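PDB 3QRE: enoyl-CoA hydratase, EchA12_1 from Mycobacterium marinum M, which probably acts on enoyl-CoA thioesters in fatty acid metabolism, adding water across their double bond as other enoyl-CoA hydratases of the crotonase-like family do. Local coordinates for residues A[73-78]-A[129-134]. Sequence-based numbering, arbitrary orientation.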
loop_
_atom_site.group_PDB
_atom_site.type_symbol
_atom_site.label_atom_id
_atom_site.label_comp_id
_atom_site.label_asym_id
_atom_site.label_seq_id
_atom_site.Cartn_x
_atom_site.Cartn_y
_atom_site.Cartn_z
ATOM N N PRO A 73 -32.145 0.480 14.114
ATOM C CA PRO A 73 -32.018 -0.777 13.368
ATOM C C PRO A 73 -32.580 -0.712 11.939
ATOM O O PRO A 73 -32.295 -1.595 11.121
ATOM C CB PRO A 73 -32.763 -1.805 14.237
ATOM C CG PRO A 73 -33.660 -1.025 15.122
ATOM C CD PRO A 73 -33.106 0.374 15.236
ATOM N N GLY A 74 -33.329 0.344 11.634
ATOM C CA GLY A 74 -33.749 0.600 10.259
ATOM C C GLY A 74 -32.629 1.160 9.387
ATOM O O GLY A 74 -32.726 1.114 8.159
ATOM N N ILE A 75 -31.569 1.696 10.016
ATOM C CA ILE A 75 -30.422 2.246 9.281
ATOM C C ILE A 75 -29.351 1.177 9.048
ATOM O O ILE A 75 -28.842 0.558 9.987
ATOM C CB ILE A 75 -29.775 3.473 9.987
ATOM C CG1 ILE A 75 -30.768 4.650 10.101
ATOM C CG2 ILE A 75 -28.471 3.912 9.254
ATOM C CD1 ILE A 75 -31.296 5.212 8.735
ATOM N N ARG A 76 -29.023 0.983 7.779
ATOM C CA ARG A 76 -28.020 0.017 7.356
ATOM C C ARG A 76 -26.661 0.655 7.052
ATOM O O ARG A 76 -25.618 0.096 7.402
ATOM C CB ARG A 76 -28.518 -0.730 6.125
ATOM C CG ARG A 76 -29.867 -1.458 6.333
ATOM C CD ARG A 76 -29.670 -2.630 7.258
ATOM N NE ARG A 76 -28.317 -3.174 7.072
ATOM C CZ ARG A 76 -27.953 -4.011 6.094
ATOM N NH1 ARG A 76 -28.845 -4.439 5.197
ATOM N NH2 ARG A 76 -26.685 -4.421 6.015
ATOM N N VAL A 77 -26.671 1.805 6.383
ATOM C CA VAL A 77 -25.435 2.448 5.946
ATOM C C VAL A 77 -25.538 3.961 6.168
ATOM O O VAL A 77 -26.646 4.545 6.100
ATOM C CB VAL A 77 -25.126 2.143 4.462
ATOM C CG1 VAL A 77 -23.740 2.655 4.069
ATOM C CG2 VAL A 77 -25.208 0.656 4.185
ATOM N N ILE A 78 -24.385 4.576 6.427
ATOM C CA ILE A 78 -24.272 6.019 6.640
ATOM C C ILE A 78 -23.533 6.700 5.485
ATOM O O ILE A 78 -22.473 6.236 5.049
ATOM C CB ILE A 78 -23.512 6.346 7.956
ATOM C CG1 ILE A 78 -24.235 5.754 9.178
ATOM C CG2 ILE A 78 -23.332 7.862 8.107
ATOM C CD1 ILE A 78 -23.372 5.702 10.476
ATOM N N LEU A 129 -17.564 1.648 14.572
ATOM C CA LEU A 129 -18.998 1.504 14.435
ATOM C C LEU A 129 -19.302 0.125 13.859
ATOM O O LEU A 129 -18.483 -0.461 13.143
ATOM C CB LEU A 129 -19.591 2.582 13.504
ATOM C CG LEU A 129 -19.496 4.067 13.897
ATOM C CD1 LEU A 129 -20.116 4.948 12.839
ATOM C CD2 LEU A 129 -20.107 4.344 15.307
ATOM N N ARG A 130 -20.490 -0.374 14.181
ATOM C CA ARG A 130 -21.048 -1.542 13.533
ATOM C C ARG A 130 -21.414 -1.296 12.060
ATOM O O ARG A 130 -21.572 -2.245 11.295
ATOM C CB ARG A 130 -22.296 -1.993 14.306
ATOM C CG ARG A 130 -22.002 -2.743 15.627
ATOM C CD ARG A 130 -23.315 -3.177 16.353
ATOM N NE ARG A 130 -24.002 -2.033 16.958
ATOM C CZ ARG A 130 -25.048 -1.390 16.415
ATOM N NH1 ARG A 130 -25.565 -1.779 15.240
ATOM N NH2 ARG A 130 -25.595 -0.356 17.057
ATOM N N LYS A 131 -21.564 -0.038 11.662
ATOM C CA LYS A 131 -22.090 0.277 10.320
ATOM C C LYS A 131 -21.088 1.054 9.473
ATOM O O LYS A 131 -20.361 1.878 9.998
ATOM C CB LYS A 131 -23.409 1.089 10.437
ATOM C CG LYS A 131 -24.469 0.353 11.235
ATOM C CD LYS A 131 -25.749 1.150 11.492
ATOM C CE LYS A 131 -26.713 0.203 12.256
ATOM N NZ LYS A 131 -28.111 0.733 12.457
ATOM N N PRO A 132 -21.076 0.823 8.155
ATOM C CA PRO A 132 -20.149 1.509 7.264
ATOM C C PRO A 132 -20.496 2.989 7.106
ATOM O O PRO A 132 -21.680 3.365 7.171
ATOM C CB PRO A 132 -20.349 0.793 5.912
ATOM C CG PRO A 132 -21.281 -0.381 6.200
ATOM C CD PRO A 132 -22.047 0.001 7.406
ATOM N N VAL A 133 -19.464 3.820 6.886
ATOM C CA VAL A 133 -19.663 5.221 6.564
ATOM C C VAL A 133 -19.018 5.466 5.211
ATOM O O VAL A 133 -17.833 5.130 4.997
ATOM C CB VAL A 133 -19.086 6.166 7.672
ATOM C CG1 VAL A 133 -19.413 7.632 7.392
ATOM C CG2 VAL A 133 -19.622 5.782 9.052
ATOM N N ILE A 134 -19.804 6.016 4.292
ATOM C CA ILE A 134 -19.329 6.393 2.979
ATOM C C ILE A 134 -19.212 7.919 2.949
ATOM O O ILE A 134 -20.221 8.630 3.087
ATOM C CB ILE A 134 -20.302 5.933 1.853
ATOM C CG1 ILE A 134 -20.830 4.495 2.058
ATOM C CG2 ILE A 134 -19.680 6.102 0.470
ATOM C CD1 ILE A 134 -19.756 3.430 2.409
#
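Lys-131 reaches along the loop before Val-77 and sets its ammonium nitrogen on the backbone of Ile-75, NZ lying 2.6 Å from Ile-75 O and tilted 19° from the carbonyl plane. Its chain, extended beyond CG, carries the methylenes past the Arg-76 and Ile-75 carbonyls, with CE 3.1 Å from Ile-75 O. The same nitrogen also bonds Ala-69 O, near the end of helix 56-71. Beside this aliphatic stem, Pro-132 brings CD to 3.6 Å from Arg-76 O.

Beyond the proline the two chains become parallel strands. Ile-78 pairs in register with Val-133 of the neighbouring strand: its N donates to Pro-132 O at 3.1 Å, and its O receives Ile-134 N at 2.8 Å in a nearly straight bond (172°).

Side chains then divide between the two faces of the sheet. Ile-78 and Val-133 share one, CG2 against CG1 at 4.0 Å. With CG1 of Ile-78 beside its backbone N (chi1 -60°), CD1 reaches Leu-129 CD1, the two side chains crossing at about a right angle; both also touch Ile-66 of helix 56-71. On the other face Val-77 CG1 slants across Ile-134 CG1, 4.0 Å away, next to helix 221-235.

This is the start of two adjacent parallel strands in the crotonase-fold core. The buried lysine's positive charge is met by main-chain carbonyl dipoles, probably tying strand entry and helix end together.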